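Local coordinates for protein lectin CEL-IV, C-type (Cucumaria echinata, PDB 3ALU) that binds galactose-containing sugars, here the trisaccharide raffinose, through a calcium ion in its C-type carbohydrate-recognition domain, at residues I75-P81 / I124-S130; Q82-M87 / W134-S139. The contacts are given in a common frame with arbitrary orientation. Residues are numbered along the deposited sequence.

Both contacts meet at the galactose unit of raffinose, yet they differ in depth and chemistry. Contact 1 (75-81 with 124-130) is a partly buried loop pairing about 16 Å, centre to centre, from the middle of the chain; four backbone hydrogen bonds hold it and it buries 517 Å². Contact 2 (82-87 with 134-139) lies deeper, about 8 Å from that middle, buries 317 Å² and joins its segments mainly by side-chain packing, without a hydrogen bond between them. The chain runs straight from 75-81 into 82-87, and strand 120-125 pairs with both strands of contact 2: I124 N lies 2.8 Å from V83 O. W79 CZ3 packs 3.7 Å from A135 CB, where the stacking platform meets the calcium side of the pocket.

Contact 1 of 2, residues I75-P81 / I124-S130; sequences ITGGWAP and IAAGDYS. With GLA (alpha-D-galactopyranose), chain E; GLC (alpha-D-glucopyranose), chain B; FRU (beta-D-fructofuranose), chain C.
The loop 75-81 and the end of strand 120-125 with its following turn are joined by four backbone hydrogen bonds: D128 N to T76 O (2.8 Å), Y129 N to G78 O (3.0 Å), G127 N to W79 O (2.9 Å) and A126 N to P81 O (2.9 Å). A cis peptide precedes P81. T76 (chi1 p) forms an ST turn, its OG1 accepting from G78 N at 2.9 Å. At G127 a CB would clash with G78 O, so glycine suits this close approach. W79 (chi1 m, chi2 86°) has CE3 3.6 Å from A125 CB. Y129 (chi1 t, chi2 67°) presents its edge to one face of W79's six-membered ring, centroids 4.9 Å apart and planes at 63°: a T-shaped pair. Galactose lies over W79's opposite face, its C5 3.4 Å from W79 CE2, the aromatic stacking familiar in galactose-binding C-type lectins. W79 NE1 donates to glucose O5 (2.9 Å), and fructose O1 donates to Y129 OH (3.2 Å). I75 and A126 side chains both reach K68 on helix 57-70, while I124 is backbone hydrogen-bonded to V83 of strand 82-89 and A125 to F133, just before strand 134-137.

Contact 2 of 2, residues Q82-M87 / W134-S139; sequences QVYIGM and WADVYS. With CA (calcium ion), chain K; GLA (alpha-D-galactopyranose), chain E; EDO (1,2-ethanediol), chain J; EDO (1,2-ethanediol), chain I.
This contact forms part of the calcium-dependent sugar pocket; in it, strands 82-85 and 134-137 cross at -80° with axes 8.5 Å apart, so side chains bridge the gap. D136 (chi1 p) binds calcium through O and OD1, each at 2.4 Å; E113, N115 and N116 complete the protein ligands, and galactose O3 and O4 also coordinate. The CA-to-CB bond of Q82 (m, t, chi3 -100°) points toward 134-139; Q82 NE2 donates to galactose O6 at 2.7 Å and lies 3.5 Å from V137 CG1. Behind the site, Y84 (chi1 m) sets CE1 3.7 Å from V137 CG2, while its OH hydrogen-bonds N141 O. I85 (p, t) makes a CH-pi contact, CD1 3.7 Å from the centroid of W134's five-membered ring and 7° off its normal; W134 has chi1 m, chi2 -30°. M87 (t, p, p) brings CE within 4.0 Å of W134 CZ3. Apolar packing thus lies behind the polar ligands Q82 and D136, and sugar hydroxyls joining the calcium shell are the hallmark of C-type lectin recognition.

Contact 1 of 2, residues I75-P81 / I124-S130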
ATOM      1  N   ILE A  75      32.394  -3.607   5.067  1.00 19.20           N
ATOM      2  CA  ILE A  75      32.824  -3.781   3.659  1.00 19.28           C
ATOM      3  C   ILE A  75      34.361  -3.920   3.563  1.00 20.52           C
ATOM      4  O   ILE A  75      35.087  -3.018   3.990  1.00 21.99           O
ATOM      5  CB  ILE A  75      32.373  -2.606   2.756  1.00 19.00           C
ATOM      6  CG1 ILE A  75      30.847  -2.392   2.817  1.00 17.75           C
ATOM      7  CG2 ILE A  75      32.775  -2.851   1.275  1.00 18.30           C
ATOM      8  CD1 ILE A  75      29.996  -3.697   2.710  1.00 18.55           C
ATOM      9  N   THR A  76      34.844  -5.041   3.031  1.00 20.02           N
ATOM     10  CA  THR A  76      36.299  -5.274   2.934  1.00 20.94           C
ATOM     11  C   THR A  76      36.785  -5.084   1.500  1.00 21.62           C
ATOM     12  O   THR A  76      35.992  -4.787   0.586  1.00 21.58           O
ATOM     13  CB  THR A  76      36.698  -6.699   3.436  1.00 20.85           C
ATOM     14  OG1 THR A  76      36.323  -7.689   2.456  1.00 21.18           O
ATOM     15  CG2 THR A  76      36.059  -7.006   4.799  1.00 21.99           C
ATOM     16  N   GLY A  77      38.093  -5.272   1.298  1.00 21.59           N
ATOM     17  CA  GLY A  77      38.650  -5.337  -0.055  1.00 21.92           C
ATOM     18  C   GLY A  77      38.438  -6.691  -0.679  1.00 21.70           C
ATOM     19  O   GLY A  77      38.746  -6.872  -1.858  1.00 23.18           O
ATOM     20  N   GLY A  78      37.977  -7.656   0.122  1.00 21.32           N
ATOM     21  CA  GLY A  78      37.738  -9.039  -0.351  1.00 21.97           C
ATOM     22  C   GLY A  78      36.286  -9.263  -0.766  1.00 20.73           C
ATOM     23  O   GLY A  78      35.642  -8.350  -1.271  1.00 20.63           O
ATOM     24  N   TRP A  79      35.801 -10.483  -0.584  1.00 20.45           N
ATOM     25  CA  TRP A  79      34.397 -10.824  -0.791  1.00 19.50           C
ATOM     26  C   TRP A  79      33.509 -10.326   0.337  1.00 19.67           C
ATOM     27  O   TRP A  79      32.317 -10.030   0.106  1.00 18.24           O
ATOM     28  CB  TRP A  79      34.246 -12.346  -0.856  1.00 19.74           C
ATOM     29  CG  TRP A  79      35.091 -13.003  -1.931  1.00 19.21           C
ATOM     30  CD1 TRP A  79      36.407 -13.399  -1.817  1.00 24.46           C
ATOM     31  CD2 TRP A  79      34.675 -13.373  -3.265  1.00 19.33           C
ATOM     32  NE1 TRP A  79      36.828 -13.972  -2.999  1.00 21.88           N
ATOM     33  CE2 TRP A  79      35.793 -13.973  -3.899  1.00 20.73           C
ATOM     34  CE3 TRP A  79      33.478 -13.239  -3.986  1.00 17.96           C
ATOM     35  CZ2 TRP A  79      35.738 -14.461  -5.205  1.00 19.31           C
ATOM     36  CZ3 TRP A  79      33.411 -13.722  -5.285  1.00 17.22           C
ATOM     37  CH2 TRP A  79      34.556 -14.316  -5.893  1.00 18.79           C
ATOM     38  N   ALA A  80      34.059 -10.289   1.549  1.00 18.41           N
ATOM     39  CA  ALA A  80      33.297 -10.011   2.777  1.00 18.65           C
ATOM     40  C   ALA A  80      32.797  -8.584   2.800  1.00 17.80           C
ATOM     41  O   ALA A  80      33.528  -7.667   2.411  1.00 17.06           O
ATOM     42  CB  ALA A  80      34.167 -10.278   4.039  1.00 19.60           C
ATOM     43  N   PRO A  81      31.564  -8.374   3.297  1.00 17.37           N
ATOM     44  CA  PRO A  81      30.675  -9.390   3.880  1.00 17.15           C
ATOM     45  C   PRO A  81      29.841 -10.211   2.871  1.00 16.80           C
ATOM     46  O   PRO A  81      29.279  -9.657   1.933  1.00 16.93           O
ATOM     47  CB  PRO A  81      29.747  -8.547   4.774  1.00 17.47           C
ATOM     48  CG  PRO A  81      29.667  -7.222   4.064  1.00 18.01           C
ATOM     49  CD  PRO A  81      30.986  -7.021   3.370  1.00 17.23           C
ATOM     50  N   ILE A 124      25.351 -13.044  -1.757  1.00 12.62           N
ATOM     51  CA  ILE A 124      25.791 -11.719  -2.213  1.00 12.22           C
ATOM     52  C   ILE A 124      27.116 -11.451  -1.535  1.00 13.27           C
ATOM     53  O   ILE A 124      27.217 -11.518  -0.309  1.00 14.78           O
ATOM     54  CB  ILE A 124      24.743 -10.627  -1.832  1.00 11.81           C
ATOM     55  CG1 ILE A 124      23.550 -10.727  -2.801  1.00 13.87           C
ATOM     56  CG2 ILE A 124      25.370  -9.192  -1.833  1.00 11.27           C
ATOM     57  CD1 ILE A 124      22.319  -9.867  -2.393  1.00 15.70           C
ATOM     58  N   ALA A 125      28.147 -11.173  -2.320  1.00 13.59           N
ATOM     59  CA  ALA A 125      29.459 -10.920  -1.737  1.00 13.73           C
ATOM     60  C   ALA A 125      29.678  -9.412  -1.844  1.00 14.58           C
ATOM     61  O   ALA A 125      30.056  -8.910  -2.894  1.00 14.71           O
ATOM     62  CB  ALA A 125      30.535 -11.736  -2.489  1.00 13.55           C
ATOM     63  N   ALA A 126      29.419  -8.666  -0.763  1.00 12.88           N
ATOM     64  CA  ALA A 126      29.374  -7.204  -0.878  1.00 13.86           C
ATOM     65  C   ALA A 126      30.698  -6.492  -0.706  1.00 13.72           C
ATOM     66  O   ALA A 126      30.769  -5.238  -0.814  1.00 14.97           O
ATOM     67  CB  ALA A 126      28.339  -6.613   0.130  1.00 13.41           C
ATOM     68  N   GLY A 127      31.745  -7.262  -0.396  1.00 14.62           N
ATOM     69  CA  GLY A 127      33.097  -6.706  -0.381  1.00 16.79           C
ATOM     70  C   GLY A 127      33.501  -6.143  -1.722  1.00 17.92           C
ATOM     71  O   GLY A 127      32.899  -6.457  -2.760  1.00 17.98           O
ATOM     72  N   ASP A 128      34.555  -5.336  -1.728  1.00 16.95           N
ATOM     73  CA  ASP A 128      34.954  -4.626  -2.942  1.00 18.22           C
ATOM     74  C   ASP A 128      35.470  -5.520  -4.061  1.00 18.40           C
ATOM     75  O   ASP A 128      35.467  -5.095  -5.198  1.00 18.29           O
ATOM     76  CB  ASP A 128      35.980  -3.537  -2.647  1.00 19.10           C
ATOM     77  CG  ASP A 128      35.401  -2.380  -1.884  1.00 20.50           C
ATOM     78  OD1 ASP A 128      36.195  -1.626  -1.311  1.00 23.23           O
ATOM     79  OD2 ASP A 128      34.171  -2.199  -1.862  1.00 22.37           O
ATOM     80  N   TYR A 129      35.864  -6.748  -3.743  1.00 18.54           N
ATOM     81  CA  TYR A 129      36.348  -7.666  -4.791  1.00 18.46           C
ATOM     82  C   TYR A 129      35.211  -8.001  -5.759  1.00 17.51           C
ATOM     83  O   TYR A 129      35.417  -8.164  -6.953  1.00 17.87           O
ATOM     84  CB  TYR A 129      36.912  -8.949  -4.158  1.00 20.11           C
ATOM     85  CG  TYR A 129      37.500  -9.878  -5.190  1.00 20.86           C
ATOM     86  CD1 TYR A 129      38.644  -9.503  -5.890  1.00 25.04           C
ATOM     87  CD2 TYR A 129      36.903 -11.100  -5.471  1.00 22.61           C
ATOM     88  CE1 TYR A 129      39.184 -10.318  -6.873  1.00 22.95           C
ATOM     89  CE2 TYR A 129      37.447 -11.947  -6.464  1.00 21.08           C
ATOM     90  CZ  TYR A 129      38.596 -11.535  -7.127  1.00 23.38           C
ATOM     91  OH  TYR A 129      39.161 -12.321  -8.095  1.00 26.40           O
ATOM     92  N   SER A 130      34.001  -8.117  -5.219  1.00 16.29           N
ATOM     93  CA  SER A 130      32.853  -8.689  -5.946  1.00 15.03           C
ATOM     94  C   SER A 130      31.718  -7.699  -6.176  1.00 14.26           C
ATOM     95  O   SER A 130      30.871  -7.902  -7.066  1.00 14.76           O
ATOM     96  CB  SER A 130      32.363  -9.911  -5.137  1.00 16.55           C
ATOM     97  OG  SER A 130      32.574  -9.663  -3.714  1.00 18.40           O
TER
HETATM   98  C1  GLA E   3      36.988 -18.274  -1.979  1.00 28.74           C
HETATM   99  C2  GLA E   3      36.521 -19.037  -3.225  1.00 25.73           C
HETATM  100  C3  GLA E   3      35.702 -18.180  -4.177  1.00 22.26           C
HETATM  101  C4  GLA E   3      34.541 -17.498  -3.443  1.00 21.18           C
HETATM  102  C5  GLA E   3      35.085 -16.792  -2.184  1.00 23.42           C
HETATM  103  C6  GLA E   3      33.977 -16.150  -1.334  1.00 23.53           C
HETATM  104  O2  GLA E   3      37.662 -19.525  -3.965  1.00 25.36           O
HETATM  105  O3  GLA E   3      35.222 -19.000  -5.254  1.00 18.19           O
HETATM  106  O4  GLA E   3      33.617 -18.526  -3.068  1.00 19.04           O
HETATM  107  O5  GLA E   3      35.800 -17.715  -1.342  1.00 27.20           O
HETATM  108  O6  GLA E   3      33.159 -17.202  -0.815  1.00 23.22           O
HETATM  109  C1  GLC B   2      40.491 -13.984  -3.393  1.00 42.89           C
HETATM  110  C2  GLC B   2      40.907 -13.066  -2.252  1.00 43.80           C
HETATM  111  C3  GLC B   2      41.407 -13.888  -1.068  1.00 43.67           C
HETATM  112  C4  GLC B   2      40.369 -14.912  -0.627  1.00 42.05           C
HETATM  113  C5  GLC B   2      39.870 -15.776  -1.788  1.00 40.23           C
HETATM  114  C6  GLC B   2      38.717 -16.681  -1.293  1.00 36.22           C
HETATM  115  O2  GLC B   2      41.950 -12.205  -2.723  1.00 45.53           O
HETATM  116  O3  GLC B   2      41.697 -12.998   0.024  1.00 43.54           O
HETATM  117  O4  GLC B   2      40.982 -15.767   0.339  1.00 40.24           O
HETATM  118  O5  GLC B   2      39.534 -14.967  -2.943  1.00 41.44           O
HETATM  119  O6  GLC B   2      37.970 -17.295  -2.363  1.00 30.04           O
HETATM  120  C1  FRU C   1      42.204 -13.021  -5.831  1.00 41.41           C
HETATM  121  C2  FRU C   1      41.693 -14.419  -5.448  1.00 41.57           C
HETATM  122  C3  FRU C   1      42.557 -15.522  -6.069  1.00 40.29           C
HETATM  123  C4  FRU C   1      41.595 -16.699  -6.148  1.00 40.51           C
HETATM  124  C5  FRU C   1      40.216 -16.060  -6.324  1.00 41.12           C
HETATM  125  C6  FRU C   1      39.195 -16.737  -5.417  1.00 40.26           C
HETATM  126  O1  FRU C   1      42.154 -12.853  -7.257  1.00 41.72           O
HETATM  127  O2  FRU C   1      41.665 -14.567  -4.015  1.00 40.38           O
HETATM  128  O3  FRU C   1      43.730 -15.827  -5.300  1.00 39.32           O
HETATM  129  O4  FRU C   1      41.906 -17.597  -7.225  1.00 39.43           O
HETATM  130  O5  FRU C   1      40.360 -14.669  -5.965  1.00 40.73           O
HETATM  131  O6  FRU C   1      38.468 -17.709  -6.166  1.00 41.67           O
HETATM  132  O   HOH W   1      35.729  -0.637   1.687  1.00 38.67           O

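Contact 2 of 2, residues Q82-M87 / W134-S139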
ATOM      1  N   GLN A  82      29.701 -11.509   3.139  1.00 15.42           N
ATOM      2  CA  GLN A  82      28.897 -12.368   2.299  1.00 14.98           C
ATOM      3  C   GLN A  82      27.573 -12.592   3.017  1.00 15.42           C
ATOM      4  O   GLN A  82      27.561 -12.869   4.202  1.00 15.56           O
ATOM      5  CB  GLN A  82      29.619 -13.686   2.099  1.00 15.50           C
ATOM      6  CG  GLN A  82      30.919 -13.441   1.410  1.00 17.65           C
ATOM      7  CD  GLN A  82      31.681 -14.733   1.147  1.00 19.71           C
ATOM      8  OE1 GLN A  82      32.603 -15.091   1.886  1.00 24.22           O
ATOM      9  NE2 GLN A  82      31.292 -15.443   0.096  1.00 19.42           N
ATOM     10  N   VAL A  83      26.482 -12.489   2.269  1.00 13.86           N
ATOM     11  CA  VAL A  83      25.150 -12.553   2.831  1.00 13.43           C
ATOM     12  C   VAL A  83      24.363 -13.566   2.020  1.00 12.33           C
ATOM     13  O   VAL A  83      24.221 -13.388   0.779  1.00 12.19           O
ATOM     14  CB  VAL A  83      24.490 -11.156   2.711  1.00 13.73           C
ATOM     15  CG1 VAL A  83      23.026 -11.167   3.200  1.00 14.55           C
ATOM     16  CG2 VAL A  83      25.348 -10.058   3.467  1.00 16.04           C
ATOM     17  N   TYR A  84      23.828 -14.607   2.666  1.00 11.30           N
ATOM     18  CA  TYR A  84      23.098 -15.630   1.962  1.00 11.31           C
ATOM     19  C   TYR A  84      21.875 -15.129   1.244  1.00 11.78           C
ATOM     20  O   TYR A  84      21.144 -14.293   1.758  1.00 12.47           O
ATOM     21  CB  TYR A  84      22.635 -16.749   2.892  1.00 10.94           C
ATOM     22  CG  TYR A  84      23.657 -17.793   3.195  1.00 12.02           C
ATOM     23  CD1 TYR A  84      24.376 -18.439   2.151  1.00 12.50           C
ATOM     24  CD2 TYR A  84      23.856 -18.222   4.506  1.00 13.43           C
ATOM     25  CE1 TYR A  84      25.304 -19.440   2.455  1.00 12.49           C
ATOM     26  CE2 TYR A  84      24.772 -19.226   4.810  1.00 12.54           C
ATOM     27  CZ  TYR A  84      25.471 -19.859   3.762  1.00 15.48           C
ATOM     28  OH  TYR A  84      26.400 -20.844   4.076  1.00 14.67           O
ATOM     29  N   ILE A  85      21.698 -15.646   0.024  1.00 10.59           N
ATOM     30  CA  ILE A  85      20.436 -15.543  -0.696  1.00 10.19           C
ATOM     31  C   ILE A  85      19.969 -16.977  -0.989  1.00 10.67           C
ATOM     32  O   ILE A  85      20.700 -17.951  -0.665  1.00 10.54           O
ATOM     33  CB  ILE A  85      20.611 -14.739  -1.983  1.00 10.76           C
ATOM     34  CG1 ILE A  85      21.656 -15.419  -2.881  1.00 12.20           C
ATOM     35  CG2 ILE A  85      21.028 -13.270  -1.654  1.00 11.41           C
ATOM     36  CD1 ILE A  85      21.878 -14.645  -4.239  1.00 13.19           C
ATOM     37  N   GLY A  86      18.811 -17.123  -1.609  1.00 10.55           N
ATOM     38  CA  GLY A  86      18.161 -18.454  -1.707  1.00 10.54           C
ATOM     39  C   GLY A  86      18.677 -19.378  -2.813  1.00 10.41           C
ATOM     40  O   GLY A  86      17.963 -20.282  -3.197  1.00 10.86           O
ATOM     41  N   MET A  87      19.935 -19.195  -3.234  1.00 10.83           N
ATOM     42  CA  MET A  87      20.491 -19.939  -4.397  1.00 11.30           C
ATOM     43  C   MET A  87      21.128 -21.273  -4.016  1.00 11.85           C
ATOM     44  O   MET A  87      22.037 -21.314  -3.190  1.00 12.69           O
ATOM     45  CB  MET A  87      21.549 -19.035  -5.060  1.00 10.63           C
ATOM     46  CG  MET A  87      22.354 -19.676  -6.216  1.00 12.25           C
ATOM     47  SD  MET A  87      21.393 -20.485  -7.511  1.00 14.96           S
ATOM     48  CE  MET A  87      20.701 -19.061  -8.369  1.00 16.63           C
ATOM     49  N   TRP A 134      27.501 -12.491  -6.950  1.00 12.49           N
ATOM     50  CA  TRP A 134      27.377 -13.670  -6.077  1.00 12.92           C
ATOM     51  C   TRP A 134      28.612 -14.565  -6.074  1.00 14.72           C
ATOM     52  O   TRP A 134      29.266 -14.746  -7.119  1.00 13.85           O
ATOM     53  CB  TRP A 134      26.174 -14.541  -6.436  1.00 12.96           C
ATOM     54  CG  TRP A 134      24.925 -13.807  -6.746  1.00 12.05           C
ATOM     55  CD1 TRP A 134      24.543 -12.600  -6.243  1.00 11.86           C
ATOM     56  CD2 TRP A 134      23.885 -14.248  -7.613  1.00 12.32           C
ATOM     57  NE1 TRP A 134      23.319 -12.251  -6.769  1.00 10.66           N
ATOM     58  CE2 TRP A 134      22.880 -13.248  -7.606  1.00 11.78           C
ATOM     59  CE3 TRP A 134      23.673 -15.431  -8.373  1.00 10.28           C
ATOM     60  CZ2 TRP A 134      21.693 -13.336  -8.392  1.00 11.43           C
ATOM     61  CZ3 TRP A 134      22.495 -15.524  -9.150  1.00 12.84           C
ATOM     62  CH2 TRP A 134      21.516 -14.477  -9.155  1.00 13.03           C
ATOM     63  N   ALA A 135      28.870 -15.157  -4.914  1.00 14.09           N
ATOM     64  CA  ALA A 135      29.860 -16.232  -4.785  1.00 14.91           C
ATOM     65  C   ALA A 135      29.116 -17.486  -4.382  1.00 14.80           C
ATOM     66  O   ALA A 135      28.093 -17.399  -3.687  1.00 13.64           O
ATOM     67  CB  ALA A 135      30.898 -15.889  -3.712  1.00 17.04           C
ATOM     68  N   ASP A 136      29.591 -18.661  -4.799  1.00 13.66           N
ATOM     69  CA  ASP A 136      29.052 -19.874  -4.173  1.00 13.93           C
ATOM     70  C   ASP A 136      29.988 -20.353  -3.076  1.00 14.13           C
ATOM     71  O   ASP A 136      31.220 -20.150  -3.160  1.00 14.94           O
ATOM     72  CB  ASP A 136      28.702 -21.000  -5.167  1.00 13.58           C
ATOM     73  CG  ASP A 136      29.946 -21.704  -5.758  1.00 14.35           C
ATOM     74  OD1 ASP A 136      30.980 -21.062  -5.991  1.00 15.34           O
ATOM     75  OD2 ASP A 136      29.856 -22.921  -6.034  1.00 14.41           O
ATOM     76  N   VAL A 137      29.373 -20.902  -2.035  1.00 13.78           N
ATOM     77  CA  VAL A 137      30.114 -21.289  -0.831  1.00 13.53           C
ATOM     78  C   VAL A 137      29.572 -22.607  -0.328  1.00 13.31           C
ATOM     79  O   VAL A 137      28.470 -23.015  -0.659  1.00 13.61           O
ATOM     80  CB  VAL A 137      29.961 -20.218   0.309  1.00 14.06           C
ATOM     81  CG1 VAL A 137      30.486 -18.825  -0.097  1.00 15.46           C
ATOM     82  CG2 VAL A 137      28.507 -20.142   0.849  1.00 14.39           C
ATOM     83  N   TYR A 138      30.352 -23.281   0.523  1.00 14.07           N
ATOM     84  CA  TYR A 138      29.830 -24.484   1.162  1.00 14.45           C
ATOM     85  C   TYR A 138      28.818 -24.092   2.235  1.00 15.17           C
ATOM     86  O   TYR A 138      28.952 -23.041   2.894  1.00 15.55           O
ATOM     87  CB  TYR A 138      30.992 -25.365   1.707  1.00 15.14           C
ATOM     88  CG  TYR A 138      31.858 -25.810   0.571  1.00 18.45           C
ATOM     89  CD1 TYR A 138      33.183 -25.422   0.491  1.00 21.12           C
ATOM     90  CD2 TYR A 138      31.303 -26.548  -0.479  1.00 21.20           C
ATOM     91  CE1 TYR A 138      33.972 -25.793  -0.626  1.00 20.08           C
ATOM     92  CE2 TYR A 138      32.071 -26.924  -1.573  1.00 21.03           C
ATOM     93  CZ  TYR A 138      33.398 -26.538  -1.627  1.00 20.44           C
ATOM     94  OH  TYR A 138      34.165 -26.885  -2.727  1.00 19.79           O
ATOM     95  N   SER A 139      27.822 -24.951   2.382  1.00 15.24           N
ATOM     96  CA  SER A 139      26.586 -24.645   3.111  1.00 16.33           C
ATOM     97  C   SER A 139      26.785 -24.513   4.603  1.00 17.34           C
ATOM     98  O   SER A 139      25.917 -24.011   5.319  1.00 15.60           O
ATOM     99  CB  SER A 139      25.529 -25.708   2.825  1.00 17.14           C
ATOM    100  OG  SER A 139      25.890 -26.965   3.389  1.00 19.04           O
TER
HETATM  101 CA    CA K 201      32.926 -20.140  -4.881  1.00 16.13          CA
HETATM  102  C1  GLA E   3      36.988 -18.274  -1.979  1.00 28.74           C
HETATM  103  C2  GLA E   3      36.521 -19.037  -3.225  1.00 25.73           C
HETATM  104  C3  GLA E   3      35.702 -18.180  -4.177  1.00 22.26           C
HETATM  105  C4  GLA E   3      34.541 -17.498  -3.443  1.00 21.18           C
HETATM  106  C5  GLA E   3      35.085 -16.792  -2.184  1.00 23.42           C
HETATM  107  C6  GLA E   3      33.977 -16.150  -1.334  1.00 23.53           C
HETATM  108  O2  GLA E   3      37.662 -19.525  -3.965  1.00 25.36           O
HETATM  109  O3  GLA E   3      35.222 -19.000  -5.254  1.00 18.19           O
HETATM  110  O4  GLA E   3      33.617 -18.526  -3.068  1.00 19.04           O
HETATM  111  O5  GLA E   3      35.800 -17.715  -1.342  1.00 27.20           O
HETATM  112  O6  GLA E   3      33.159 -17.202  -0.815  1.00 23.22           O
HETATM  113  C1  EDO J 160      31.690 -13.421   4.913  1.00 34.14           C
HETATM  114  O1  EDO J 160      31.233 -12.372   5.750  1.00 31.71           O
HETATM  115  C2  EDO J 160      33.059 -13.086   4.385  1.00 36.06           C
HETATM  116  O2  EDO J 160      33.864 -14.256   4.416  1.00 38.22           O
HETATM  117  C1  EDO I 159      33.658 -22.163  -0.437  1.00 29.77           C
HETATM  118  O1  EDO I 159      33.016 -21.996   0.832  1.00 23.24           O
HETATM  119  C2  EDO I 159      34.414 -20.917  -0.841  1.00 32.53           C
HETATM  120  O2  EDO I 159      35.731 -21.044  -0.313  1.00 36.95           O